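Side-chain contacts in FAD-binding oxidoreductase (Gulosibacter chungangensis, PDB 7PBG), which is a flavoprotein oxidase that uses covalently bound FAD to oxidise 4-ethylphenol, probably by dehydrogenation to 4-vinylphenol: residues G87-L90 and G91-G94; L105-G108 and K109-R113; S157-G160 and N161-H165; R371-N375 and T376-N380. All coordinates share one frame; numbering follows the deposited sequence.

Each of the four contacts is formed by a continuous run of chain, and they follow one another in series without nesting or crossing. Contact 1 closes a glycine-rich turn between strands 81-84 and 103-106. Contact 2 turns the chain out of strand 103-106 toward strand 114-118, linking the mixed sheet to an antiparallel one. Contact 3 takes in helix 158-163 with its cap and end, lies along the FAD and meets contact 1 through Asn89 and Glu164. Those three belong to the FAD-binding family region, and contacts 1 and 3 both touch the cofactor. Contact 4, in the C-terminal oxidase region, ends helix 363-375 and leads toward strand 393-402, about 18 Å from contact 3 between centres.

Contact 1. Residues G87-L90 and G91-G94; sequences GRNL and GYGG. With FAD (flavin-adenine dinucleotide), chain C.
Asn89 folds back on Tyr92 and Gly94 within a tight glycine-rich loop that also grips the FAD pyrophosphate. Its CB touches both Gly94 O, at 3.3 Å, and the phosphate oxygen FAD O1A. With CG anti to the backbone N (chi1 -160°), the amide turns toward Tyr92, and CG comes 3.7 Å from Tyr92 CB. At the tip the two branches part. OD1 approaches Tyr92 CD2 obliquely at 3.6 Å and is hydrogen-bonded to Arg477; ND2 passes close to Tyr92 CB, gives a hydrogen bond to Glu164, and reaches a water at 2.9 Å that donates in turn to Tyr92 O. The amide and phenol planes lie only 25° apart.

The backbone beneath is a type II beta turn from Asn89 to Tyr92 that runs into a G1 bulge. Asn89 O takes Tyr92 N on one face of its plane and Gly94 N, at 2.9 Å, on the other. Positive phi at Gly91 and Gly94 favours glycine, and the backbone angles of Gly93 demand it. Upstream, Gly87 N donates almost straight (173°) to FAD O2A and Arg88 N bonds to FAD O1P.

The loop leaves strand 81-84 and leads on to strand 103-106. Beyond it, Gly91 shares a backbone hydrogen bond with Phe397 of strand 393-402, whose ring stacks with Tyr92.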
loop_
_atom_site.group_PDB
_atom_site.type_symbol
_atom_site.label_atom_id
_atom_site.label_comp_id
_atom_site.label_asym_id
_atom_site.label_seq_id
_atom_site.Cartn_x
_atom_site.Cartn_y
_atom_site.Cartn_z
ATOM N N GLY A 87 12.201 9.639 18.285
ATOM C CA GLY A 87 13.674 9.598 18.244
ATOM C C GLY A 87 14.266 8.365 18.919
ATOM O O GLY A 87 15.401 8.427 19.386
ATOM N N ARG A 88 13.494 7.295 19.058
ATOM C CA ARG A 88 13.961 6.030 19.657
ATOM C C ARG A 88 14.200 4.966 18.578
ATOM O O ARG A 88 13.964 3.772 18.869
ATOM C CB ARG A 88 12.987 5.615 20.762
ATOM C CG ARG A 88 12.881 6.664 21.860
ATOM C CD ARG A 88 11.905 6.333 22.955
ATOM N NE ARG A 88 11.812 7.436 23.904
ATOM C CZ ARG A 88 11.103 8.553 23.744
ATOM N NH1 ARG A 88 10.319 8.731 22.691
ATOM N NH2 ARG A 88 11.165 9.497 24.670
ATOM N N ASN A 89 14.765 5.356 17.438
ATOM C CA ASN A 89 15.035 4.413 16.314
ATOM C C ASN A 89 16.313 3.611 16.630
ATOM O O ASN A 89 17.228 3.592 15.806
ATOM C CB ASN A 89 15.058 5.183 15.009
ATOM C CG ASN A 89 14.849 4.312 13.784
ATOM O OD1 ASN A 89 14.201 3.253 13.860
ATOM N ND2 ASN A 89 15.379 4.750 12.657
ATOM N N LEU A 90 16.348 2.962 17.798
ATOM C CA LEU A 90 17.491 2.172 18.267
ATOM C C LEU A 90 17.778 1.076 17.257
ATOM O O LEU A 90 16.822 0.387 16.809
ATOM C CB LEU A 90 17.180 1.575 19.635
ATOM C CG LEU A 90 17.039 2.598 20.752
ATOM C CD1 LEU A 90 16.652 1.850 21.998
ATOM C CD2 LEU A 90 18.303 3.419 20.960
ATOM N N GLY A 91 19.060 0.926 16.934
ATOM C CA GLY A 91 19.565 -0.062 15.976
ATOM C C GLY A 91 19.664 0.476 14.570
ATOM O O GLY A 91 20.212 -0.264 13.688
ATOM N N TYR A 92 19.178 1.724 14.358
ATOM C CA TYR A 92 19.121 2.370 13.031
ATOM C C TYR A 92 19.634 3.801 13.155
ATOM O O TYR A 92 19.564 4.528 12.163
ATOM C CB TYR A 92 17.701 2.295 12.467
ATOM C CG TYR A 92 17.238 0.872 12.245
ATOM C CD1 TYR A 92 17.670 0.101 11.168
ATOM C CD2 TYR A 92 16.222 0.374 13.020
ATOM C CE1 TYR A 92 17.194 -1.200 10.982
ATOM C CE2 TYR A 92 15.729 -0.905 12.845
ATOM C CZ TYR A 92 16.166 -1.669 11.772
ATOM O OH TYR A 92 15.657 -2.922 11.662
ATOM N N GLY A 93 20.115 4.207 14.326
ATOM C CA GLY A 93 20.699 5.539 14.507
ATOM C C GLY A 93 20.074 6.294 15.661
ATOM O O GLY A 93 20.541 7.375 15.923
ATOM N N GLY A 94 19.024 5.769 16.301
ATOM C CA GLY A 94 18.379 6.463 17.425
ATOM C C GLY A 94 17.740 7.755 16.959
ATOM O O GLY A 94 16.829 7.690 16.115
HETATM P PA FAD C . 11.453 7.812 15.291
HETATM O O1A FAD C . 12.863 7.667 15.764
HETATM O O2A FAD C . 10.635 8.971 15.806
HETATM O O5B FAD C . 11.477 7.903 13.725
HETATM C C5B FAD C . 12.279 7.036 12.935
HETATM C C4B FAD C . 12.621 7.765 11.659
HETATM O O4B FAD C . 11.417 8.034 10.882
HETATM C C3B FAD C . 13.269 9.149 11.826
HETATM O O3B FAD C . 14.671 9.042 12.058
HETATM C C2B FAD C . 12.856 9.865 10.530
HETATM O O2B FAD C . 13.723 9.472 9.483
HETATM C C1B FAD C . 11.437 9.341 10.334
HETATM N N9A FAD C . 10.413 10.120 10.981
HETATM C C8A FAD C . 9.825 9.835 12.173
HETATM N N7A FAD C . 8.916 10.707 12.493
HETATM C C5A FAD C . 8.949 11.649 11.493
HETATM C C6A FAD C . 8.179 12.791 11.253
HETATM N N6A FAD C . 7.250 13.241 12.107
HETATM N N1A FAD C . 8.464 13.500 10.137
HETATM C C2A FAD C . 9.411 13.030 9.286
HETATM N N3A FAD C . 10.171 11.948 9.396
HETATM C C4A FAD C . 9.885 11.294 10.540
HETATM N N1 FAD C . 11.222 -1.969 15.040
HETATM C C2 FAD C . 10.120 -2.461 14.503
HETATM O O2 FAD C . 9.553 -1.880 13.543
HETATM N N3 FAD C . 9.514 -3.550 15.014
HETATM C C4 FAD C . 10.038 -4.266 16.052
HETATM O O4 FAD C . 9.397 -5.222 16.529
HETATM C C4X FAD C . 11.216 -3.816 16.617
HETATM N N5 FAD C . 11.725 -4.511 17.599
HETATM C C5X FAD C . 12.890 -4.033 18.149
HETATM C C6 FAD C . 13.443 -4.747 19.221
HETATM C C7 FAD C . 14.580 -4.313 19.874
HETATM C C7M FAD C . 15.128 -5.112 21.039
HETATM C C8 FAD C . 15.183 -3.111 19.447
HETATM C C8M FAD C . 16.419 -2.599 20.123
HETATM C C9 FAD C . 14.668 -2.418 18.371
HETATM C C9A FAD C . 13.505 -2.843 17.702
HETATM N N10 FAD C . 12.925 -2.135 16.653
HETATM C C10 FAD C . 11.748 -2.596 16.081
HETATM C "C1'" FAD C . 13.467 -0.833 16.186
HETATM C "C2'" FAD C . 12.873 0.376 16.925
HETATM O "O2'" FAD C . 12.790 0.125 18.369
HETATM C "C3'" FAD C . 11.446 0.774 16.495
HETATM O "O3'" FAD C . 11.329 0.724 15.095
HETATM C "C4'" FAD C . 10.969 2.152 16.975
HETATM O "O4'" FAD C . 9.534 2.189 17.014
HETATM C "C5'" FAD C . 11.492 3.248 16.087
HETATM O "O5'" FAD C . 11.695 4.469 16.811
HETATM P P FAD C . 10.553 5.580 16.909
HETATM O O1P FAD C . 10.856 6.457 18.087
HETATM O O2P FAD C . 9.249 4.850 16.886
HETATM O O3P FAD C . 10.702 6.417 15.554
HETATM O O HOH W 1 17.589 6.543 12.298
#

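Contact 2. Residues L105-G108 and K109-R113; sequences LHLG and KRMNR
His106 holds CG anti to the backbone N (chi1 -180°), which swings the ring under Lys109 CB; the like torsion of Lys109 (175°) sends the rest of that chain onward. Lys109 CB stands over the ring, 4.0 Å from its centroid, in a CH-pi contact. Lys109 N lies above the same plane, displaced toward the rim and 3.5 Å from His106 NE2, too poorly angled to bond. The ring's polar grip comes from Tyr41, hydrogen-bonded to ND1, while the lysine chain bends away toward a cation-pi contact with Trp60. Replacing His106 by an alanine would probably leave Tyr41 without its imidazole partner and open a gap beneath Lys109 CB.

On the buried side, Met111 lies alongside Leu107 and points the same way, its SD 4.1 Å from Leu107 CG. Met111 N donates to Leu107 O at 3.0 Å, nearly along the C=O axis, and closes the turn. Two waters complete it: one accepts from Arg110 N, and the other links Gly108 O to Asn112 ND2, donating to the carbonyl and accepting from the amide at 3.0 Å.

Leu107 and Met111 also pack on Pro128 and on strand 226-237, the side chain of Leu107 about 4 Å from FAD at nearest atoms. This turn carries the chain from a small mixed sheet to an antiparallel one, the two-sheet layout of the PCMH-type FAD-binding domain.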
loop_
_atom_site.group_PDB
_atom_site.type_symbol
_atom_site.label_atom_id
_atom_site.label_comp_id
_atom_site.label_asym_id
_atom_site.label_seq_id
_atom_site.Cartn_x
_atom_site.Cartn_y
_atom_site.Cartn_z
ATOM N N LEU A 105 14.765 18.209 15.078
ATOM C CA LEU A 105 13.390 18.591 15.463
ATOM C C LEU A 105 12.794 17.384 16.177
ATOM O O LEU A 105 12.430 16.461 15.510
ATOM C CB LEU A 105 12.536 18.964 14.247
ATOM C CG LEU A 105 12.742 20.357 13.675
ATOM C CD1 LEU A 105 14.204 20.696 13.463
ATOM C CD2 LEU A 105 11.918 20.553 12.406
ATOM N N HIS A 106 12.657 17.437 17.499
ATOM C CA HIS A 106 11.936 16.384 18.242
ATOM C C HIS A 106 10.464 16.801 18.353
ATOM O O HIS A 106 10.091 17.460 19.323
ATOM C CB HIS A 106 12.631 16.126 19.562
ATOM C CG HIS A 106 11.968 15.073 20.362
ATOM N ND1 HIS A 106 12.172 14.948 21.688
ATOM C CD2 HIS A 106 11.037 14.174 20.016
ATOM C CE1 HIS A 106 11.409 13.966 22.152
ATOM N NE2 HIS A 106 10.718 13.467 21.143
ATOM N N LEU A 107 9.667 16.373 17.384
ATOM C CA LEU A 107 8.253 16.746 17.279
ATOM C C LEU A 107 7.474 16.203 18.465
ATOM O O LEU A 107 6.551 16.874 18.891
ATOM C CB LEU A 107 7.665 16.266 15.950
ATOM C CG LEU A 107 7.781 17.297 14.824
ATOM C CD1 LEU A 107 9.178 17.372 14.282
ATOM C CD2 LEU A 107 6.761 17.036 13.733
ATOM N N GLY A 108 7.804 14.986 18.907
ATOM C CA GLY A 108 6.952 14.264 19.846
ATOM C C GLY A 108 7.027 14.851 21.252
ATOM O O GLY A 108 6.158 14.517 22.054
ATOM N N LYS A 109 8.027 15.661 21.578
ATOM C CA LYS A 109 8.157 16.233 22.945
ATOM C C LYS A 109 6.842 16.961 23.272
ATOM O O LYS A 109 6.295 16.725 24.382
ATOM C CB LYS A 109 9.391 17.148 23.006
ATOM C CG LYS A 109 9.593 17.911 24.318
ATOM C CD LYS A 109 10.672 17.435 25.224
ATOM C CE LYS A 109 10.534 17.992 26.632
ATOM N NZ LYS A 109 11.300 19.246 26.800
ATOM N N ARG A 110 6.357 17.835 22.362
ATOM C CA ARG A 110 5.160 18.677 22.596
ATOM C C ARG A 110 3.985 18.282 21.698
ATOM O O ARG A 110 2.826 18.554 22.082
ATOM C CB ARG A 110 5.528 20.137 22.364
ATOM C CG ARG A 110 6.614 20.581 23.323
ATOM C CD ARG A 110 7.074 21.969 23.010
ATOM N NE ARG A 110 5.985 22.923 23.149
ATOM C CZ ARG A 110 5.914 24.103 22.532
ATOM N NH1 ARG A 110 6.891 24.496 21.741
ATOM N NH2 ARG A 110 4.908 24.922 22.789
ATOM N N MET A 111 4.227 17.742 20.509
ATOM C CA MET A 111 3.118 17.405 19.597
ATOM C C MET A 111 2.733 15.949 19.847
ATOM O O MET A 111 3.264 15.066 19.125
ATOM C CB MET A 111 3.559 17.642 18.157
ATOM C CG MET A 111 3.895 19.114 17.920
ATOM S SD MET A 111 4.581 19.439 16.267
ATOM C CE MET A 111 3.116 19.184 15.272
ATOM N N ASN A 112 1.931 15.691 20.892
ATOM C CA ASN A 112 1.870 14.333 21.473
ATOM C C ASN A 112 0.440 13.882 21.745
ATOM O O ASN A 112 0.300 12.894 22.477
ATOM C CB ASN A 112 2.779 14.216 22.685
ATOM C CG ASN A 112 2.309 15.122 23.813
ATOM O OD1 ASN A 112 1.276 15.795 23.688
ATOM N ND2 ASN A 112 3.044 15.121 24.914
ATOM N N ARG A 113 -0.549 14.468 21.085
ATOM C CA ARG A 113 -1.977 14.128 21.316
ATOM C C ARG A 113 -2.450 12.994 20.400
ATOM O O ARG A 113 -2.149 12.960 19.173
ATOM C CB ARG A 113 -2.859 15.379 21.188
ATOM C CG ARG A 113 -2.597 16.404 22.291
ATOM C CD ARG A 113 -3.821 16.901 23.010
ATOM N NE ARG A 113 -4.752 17.639 22.167
ATOM C CZ ARG A 113 -4.595 18.899 21.713
ATOM N NH1 ARG A 113 -3.537 19.612 22.059
ATOM N NH2 ARG A 113 -5.539 19.472 20.976
HETATM O O HOH W 2 8.188 19.170 20.492
HETATM O O HOH W 3 5.569 13.457 24.607
#

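Contact 3. Residues S157-G160 and N161-H165; sequences SVMG and NTMEH. With FAD (flavin-adenine dinucleotide), chain C.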
loop_
_atom_site.group_PDB
_atom_site.type_symbol
_atom_site.label_atom_id
_atom_site.label_comp_id
_atom_site.label_asym_id
_atom_site.label_seq_id
_atom_site.Cartn_x
_atom_site.Cartn_y
_atom_site.Cartn_z
ATOM N N SER A 157 7.105 5.318 18.700
ATOM C CA SER A 157 6.093 6.258 18.146
ATOM C C SER A 157 5.207 5.585 17.093
ATOM O O SER A 157 5.735 4.960 16.108
ATOM C CB SER A 157 6.767 7.492 17.560
ATOM O OG SER A 157 5.859 8.198 16.745
ATOM N N VAL A 158 3.889 5.653 17.235
ATOM C CA VAL A 158 2.987 5.049 16.209
ATOM C C VAL A 158 3.374 5.607 14.853
ATOM O O VAL A 158 3.587 4.817 13.876
ATOM C CB VAL A 158 1.520 5.289 16.583
ATOM C CG1 VAL A 158 0.553 4.706 15.550
ATOM C CG2 VAL A 158 1.230 4.790 17.971
ATOM N N MET A 159 3.588 6.914 14.800
ATOM C CA MET A 159 3.924 7.619 13.541
ATOM C C MET A 159 5.353 7.307 13.119
ATOM O O MET A 159 5.629 6.974 11.906
ATOM C CB MET A 159 3.749 9.120 13.735
ATOM C CG MET A 159 4.068 9.866 12.503
ATOM S SD MET A 159 4.038 11.651 12.733
ATOM C CE MET A 159 2.276 11.877 12.981
ATOM N N GLY A 160 6.285 7.470 14.052
ATOM C CA GLY A 160 7.715 7.335 13.721
ATOM C C GLY A 160 8.044 5.941 13.224
ATOM O O GLY A 160 8.757 5.765 12.231
ATOM N N ASN A 161 7.484 4.911 13.865
ATOM C CA ASN A 161 7.743 3.527 13.440
ATOM C C ASN A 161 7.222 3.373 12.006
ATOM O O ASN A 161 7.898 2.759 11.168
ATOM C CB ASN A 161 7.073 2.579 14.430
ATOM C CG ASN A 161 7.287 1.144 14.044
ATOM O OD1 ASN A 161 6.567 0.609 13.174
ATOM N ND2 ASN A 161 8.261 0.525 14.683
ATOM N N THR A 162 6.018 3.879 11.738
ATOM C CA THR A 162 5.382 3.798 10.414
ATOM C C THR A 162 6.321 4.396 9.380
ATOM O O THR A 162 6.405 3.796 8.277
ATOM C CB THR A 162 3.974 4.401 10.429
ATOM O OG1 THR A 162 3.175 3.671 11.358
ATOM C CG2 THR A 162 3.299 4.311 9.093
ATOM N N MET A 163 6.898 5.559 9.673
ATOM C CA MET A 163 7.744 6.282 8.679
ATOM C C MET A 163 9.001 5.469 8.341
ATOM O O MET A 163 9.635 5.769 7.297
ATOM C CB MET A 163 8.201 7.648 9.172
ATOM C CG MET A 163 7.131 8.530 9.704
ATOM S SD MET A 163 6.235 9.352 8.429
ATOM C CE MET A 163 7.404 10.485 7.658
ATOM N N GLU A 164 9.374 4.479 9.152
ATOM C CA GLU A 164 10.503 3.562 8.876
ATOM C C GLU A 164 10.030 2.254 8.228
ATOM O O GLU A 164 10.849 1.348 8.099
ATOM C CB GLU A 164 11.246 3.227 10.176
ATOM C CG GLU A 164 12.220 4.319 10.541
ATOM C CD GLU A 164 13.502 4.270 9.712
ATOM O OE1 GLU A 164 13.646 5.134 8.799
ATOM O OE2 GLU A 164 14.378 3.386 9.998
ATOM N N HIS A 165 8.747 2.119 7.865
ATOM C CA HIS A 165 8.175 0.830 7.433
ATOM C C HIS A 165 8.413 -0.172 8.544
ATOM O O HIS A 165 8.746 -1.351 8.282
ATOM C CB HIS A 165 8.740 0.321 6.070
ATOM C CG HIS A 165 7.800 -0.626 5.369
ATOM N ND1 HIS A 165 7.753 -1.989 5.651
ATOM C CD2 HIS A 165 6.883 -0.428 4.396
ATOM C CE1 HIS A 165 6.856 -2.570 4.867
ATOM N NE2 HIS A 165 6.329 -1.630 4.082
HETATM P PA FAD C . 11.453 7.812 15.291
HETATM O O1A FAD C . 12.863 7.667 15.764
HETATM O O2A FAD C . 10.635 8.971 15.806
HETATM O O5B FAD C . 11.477 7.903 13.725
HETATM C C5B FAD C . 12.279 7.036 12.935
HETATM C C4B FAD C . 12.621 7.765 11.659
HETATM O O4B FAD C . 11.417 8.034 10.882
HETATM C C3B FAD C . 13.269 9.149 11.826
HETATM O O3B FAD C . 14.671 9.042 12.058
HETATM C C2B FAD C . 12.856 9.865 10.530
HETATM O O2B FAD C . 13.723 9.472 9.483
HETATM C C1B FAD C . 11.437 9.341 10.334
HETATM N N9A FAD C . 10.413 10.120 10.981
HETATM C C8A FAD C . 9.825 9.835 12.173
HETATM N N7A FAD C . 8.916 10.707 12.493
HETATM C C5A FAD C . 8.949 11.649 11.493
HETATM C C6A FAD C . 8.179 12.791 11.253
HETATM N N6A FAD C . 7.250 13.241 12.107
HETATM N N1A FAD C . 8.464 13.500 10.137
HETATM C C2A FAD C . 9.411 13.030 9.286
HETATM N N3A FAD C . 10.171 11.948 9.396
HETATM C C4A FAD C . 9.885 11.294 10.540
HETATM N N1 FAD C . 11.222 -1.969 15.040
HETATM C C2 FAD C . 10.120 -2.461 14.503
HETATM O O2 FAD C . 9.553 -1.880 13.543
HETATM N N3 FAD C . 9.514 -3.550 15.014
HETATM C C4 FAD C . 10.038 -4.266 16.052
HETATM O O4 FAD C . 9.397 -5.222 16.529
HETATM C C4X FAD C . 11.216 -3.816 16.617
HETATM N N5 FAD C . 11.725 -4.511 17.599
HETATM C C5X FAD C . 12.890 -4.033 18.149
HETATM C C6 FAD C . 13.443 -4.747 19.221
HETATM C C7 FAD C . 14.580 -4.313 19.874
HETATM C C7M FAD C . 15.128 -5.112 21.039
HETATM C C8 FAD C . 15.183 -3.111 19.447
HETATM C C8M FAD C . 16.419 -2.599 20.123
HETATM C C9 FAD C . 14.668 -2.418 18.371
HETATM C C9A FAD C . 13.505 -2.843 17.702
HETATM N N10 FAD C . 12.925 -2.135 16.653
HETATM C C10 FAD C . 11.748 -2.596 16.081
HETATM C "C1'" FAD C . 13.467 -0.833 16.186
HETATM C "C2'" FAD C . 12.873 0.376 16.925
HETATM O "O2'" FAD C . 12.790 0.125 18.369
HETATM C "C3'" FAD C . 11.446 0.774 16.495
HETATM O "O3'" FAD C . 11.329 0.724 15.095
HETATM C "C4'" FAD C . 10.969 2.152 16.975
HETATM O "O4'" FAD C . 9.534 2.189 17.014
HETATM C "C5'" FAD C . 11.492 3.248 16.087
HETATM O "O5'" FAD C . 11.695 4.469 16.811
HETATM P P FAD C . 10.553 5.580 16.909
HETATM O O1P FAD C . 10.856 6.457 18.087
HETATM O O2P FAD C . 9.249 4.850 16.886
HETATM O O3P FAD C . 10.702 6.417 15.554
#
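Ser157 and Asn161 span the first turn of a short N-capped helix that ends in a Schellman motif and lies against the FAD. The tight part is the start. Ser157 OG caps the helix by accepting from Gly160 N at 2.8 Å, and Asn161 N donates to Ser157 O at the same length and nearly straight. Thr162 turns its hydroxyl back, OG1 anti to its own carbonyl carbon (chi1 -61°), and gives a 2.8 Å bond to Val158 O; the backbone bond from Thr162 N to that oxygen is weak. At Gly160 there is no room for a side chain: a CB would clash with the bridging oxygen FAD O3P.

Toward the far end the grip slackens. Met163 N still bonds to Met159 O, in the carbonyl plane, but the side chains of this pair meet at 4.4 Å between their CG atoms. The bond from Glu164 N to Gly160 O is weak, and the same N-H also turns to Asn161 O; partly exposed His165, at positive phi, ends the helix. Both methionines reach the adenine: doubly bent Met163 brings CE within 3.6 Å of FAD N3A, and Met159 SD approaches the adenine amino group. Glu164 is held by salt bridges to Lys518 and Arg477.

Asn161 joins the helix to the ribityl and flavin parts. With OD1 hydrogen-bonded to His175, its ND2 donates to two oxygens of the cofactor, FAD O4' at 3.1 Å and FAD O2 at 3.0 Å.

Contact 4. Residues R371-N375 and T376-N380; sequences RHELN and TGVPN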
loop_
_atom_site.group_PDB
_atom_site.type_symbol
_atom_site.label_atom_id
_atom_site.label_comp_id
_atom_site.label_asym_id
_atom_site.label_seq_id
_atom_site.Cartn_x
_atom_site.Cartn_y
_atom_site.Cartn_z
ATOM N N ARG A 371 4.896 -12.256 24.321
ATOM C CA ARG A 371 4.460 -12.299 22.912
ATOM C C ARG A 371 2.946 -12.247 22.826
ATOM O O ARG A 371 2.412 -11.600 21.895
ATOM C CB ARG A 371 5.011 -13.534 22.201
ATOM C CG ARG A 371 6.528 -13.648 22.242
ATOM C CD ARG A 371 7.275 -12.387 21.922
ATOM N NE ARG A 371 6.974 -11.781 20.630
ATOM C CZ ARG A 371 7.675 -10.787 20.089
ATOM N NH1 ARG A 371 7.396 -10.352 18.871
ATOM N NH2 ARG A 371 8.701 -10.285 20.758
ATOM N N HIS A 372 2.262 -12.978 23.703
ATOM C CA HIS A 372 0.797 -12.956 23.747
ATOM C C HIS A 372 0.336 -11.505 23.888
ATOM O O HIS A 372 -0.642 -11.121 23.253
ATOM C CB HIS A 372 0.324 -13.837 24.880
ATOM C CG HIS A 372 -1.156 -13.800 25.048
ATOM N ND1 HIS A 372 -1.990 -14.281 24.096
ATOM C CD2 HIS A 372 -1.924 -13.354 26.070
ATOM C CE1 HIS A 372 -3.231 -14.162 24.522
ATOM N NE2 HIS A 372 -3.222 -13.588 25.739
ATOM N N GLU A 373 0.993 -10.731 24.741
ATOM C CA GLU A 373 0.656 -9.314 24.925
ATOM C C GLU A 373 0.810 -8.577 23.586
ATOM O O GLU A 373 -0.190 -7.947 23.107
ATOM C CB GLU A 373 1.493 -8.719 26.038
ATOM C CG GLU A 373 0.921 -8.991 27.404
ATOM C CD GLU A 373 1.719 -8.381 28.532
ATOM O OE1 GLU A 373 2.842 -7.868 28.268
ATOM O OE2 GLU A 373 1.263 -8.508 29.698
ATOM N N LEU A 374 1.991 -8.673 22.972
ATOM C CA LEU A 374 2.215 -7.901 21.720
ATOM C C LEU A 374 1.174 -8.327 20.688
ATOM O O LEU A 374 0.679 -7.459 19.951
ATOM C CB LEU A 374 3.624 -8.127 21.171
ATOM C CG LEU A 374 4.746 -7.631 22.067
ATOM C CD1 LEU A 374 6.069 -7.884 21.428
ATOM C CD2 LEU A 374 4.622 -6.153 22.428
ATOM N N ASN A 375 0.913 -9.624 20.592
ATOM C CA ASN A 375 0.062 -10.202 19.516
ATOM C C ASN A 375 -1.409 -9.871 19.760
ATOM O O ASN A 375 -2.211 -10.063 18.832
ATOM C CB ASN A 375 0.212 -11.712 19.331
ATOM C CG ASN A 375 1.621 -12.073 18.974
ATOM O OD1 ASN A 375 2.465 -11.172 18.781
ATOM N ND2 ASN A 375 1.855 -13.369 18.859
ATOM N N THR A 376 -1.749 -9.463 20.980
ATOM C CA THR A 376 -3.143 -9.097 21.317
ATOM C C THR A 376 -3.291 -7.584 21.489
ATOM O O THR A 376 -4.320 -7.150 22.004
ATOM C CB THR A 376 -3.662 -9.863 22.538
ATOM O OG1 THR A 376 -2.876 -9.581 23.697
ATOM C CG2 THR A 376 -3.744 -11.353 22.292
ATOM N N GLY A 377 -2.272 -6.812 21.115
ATOM C CA GLY A 377 -2.353 -5.360 21.082
ATOM C C GLY A 377 -1.994 -4.711 22.405
ATOM O O GLY A 377 -2.253 -3.518 22.540
ATOM N N VAL A 378 -1.374 -5.445 23.324
ATOM C CA VAL A 378 -0.960 -4.915 24.648
ATOM C C VAL A 378 0.520 -4.648 24.581
ATOM O O VAL A 378 1.323 -5.578 24.508
ATOM C CB VAL A 378 -1.265 -5.890 25.777
ATOM C CG1 VAL A 378 -0.822 -5.303 27.121
ATOM C CG2 VAL A 378 -2.718 -6.244 25.785
ATOM N N PRO A 379 0.927 -3.386 24.460
ATOM C CA PRO A 379 2.342 -3.112 24.321
ATOM C C PRO A 379 3.072 -3.345 25.643
ATOM O O PRO A 379 2.466 -3.219 26.741
ATOM C CB PRO A 379 2.413 -1.629 23.924
ATOM C CG PRO A 379 1.101 -1.048 24.291
ATOM C CD PRO A 379 0.107 -2.164 24.556
ATOM N N ASN A 380 4.366 -3.633 25.556
ATOM C CA ASN A 380 5.219 -3.842 26.749
ATOM C C ASN A 380 6.644 -3.418 26.399
ATOM O O ASN A 380 6.875 -2.945 25.290
ATOM C CB ASN A 380 5.112 -5.272 27.302
ATOM C CG ASN A 380 5.563 -6.335 26.326
ATOM O OD1 ASN A 380 6.677 -6.278 25.810
ATOM N ND2 ASN A 380 4.688 -7.301 26.053
#
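Thr376, Glu373 and Asn380 carry this contact, in which the chain leaves a helix and folds back along its last turn. Thr376 places OG1 between its backbone N and carbonyl carbon (chi1 61°), from where the hydroxyl donates to His372 O at 2.7 Å. Its methyl CG2 meanwhile lies over the His372 ring, 4.0 Å from the centroid, in a CH-pi contact. Glu373 works at both ends. Its carbonyl O receives Thr376 N and, from the other face, Val378 N at 2.8 Å. Its carboxylate takes Asn380 ND2 on the anti lone pair of OE1 at 2.9 Å, the carboxylate and amide planes 43° apart. Asn380 ND2 also bonds to Ala370 O. With an alanine at Glu373, Asn380 ND2 would probably lose its carboxylate partner and keep Ala370 O, and the packing of the glutamate CG against Val378 would go too.

Gly377, at positive phi, completes a Schellman motif, with Gly377 N bonded to Leu374 O. Around this end of helix 363-375, His372 bonds to Ser244 of strand 241-249 and Asn375 to Thr323 of strand 318-326, while Val378 and Pro379 rest on helix 132-142 at Tyr136.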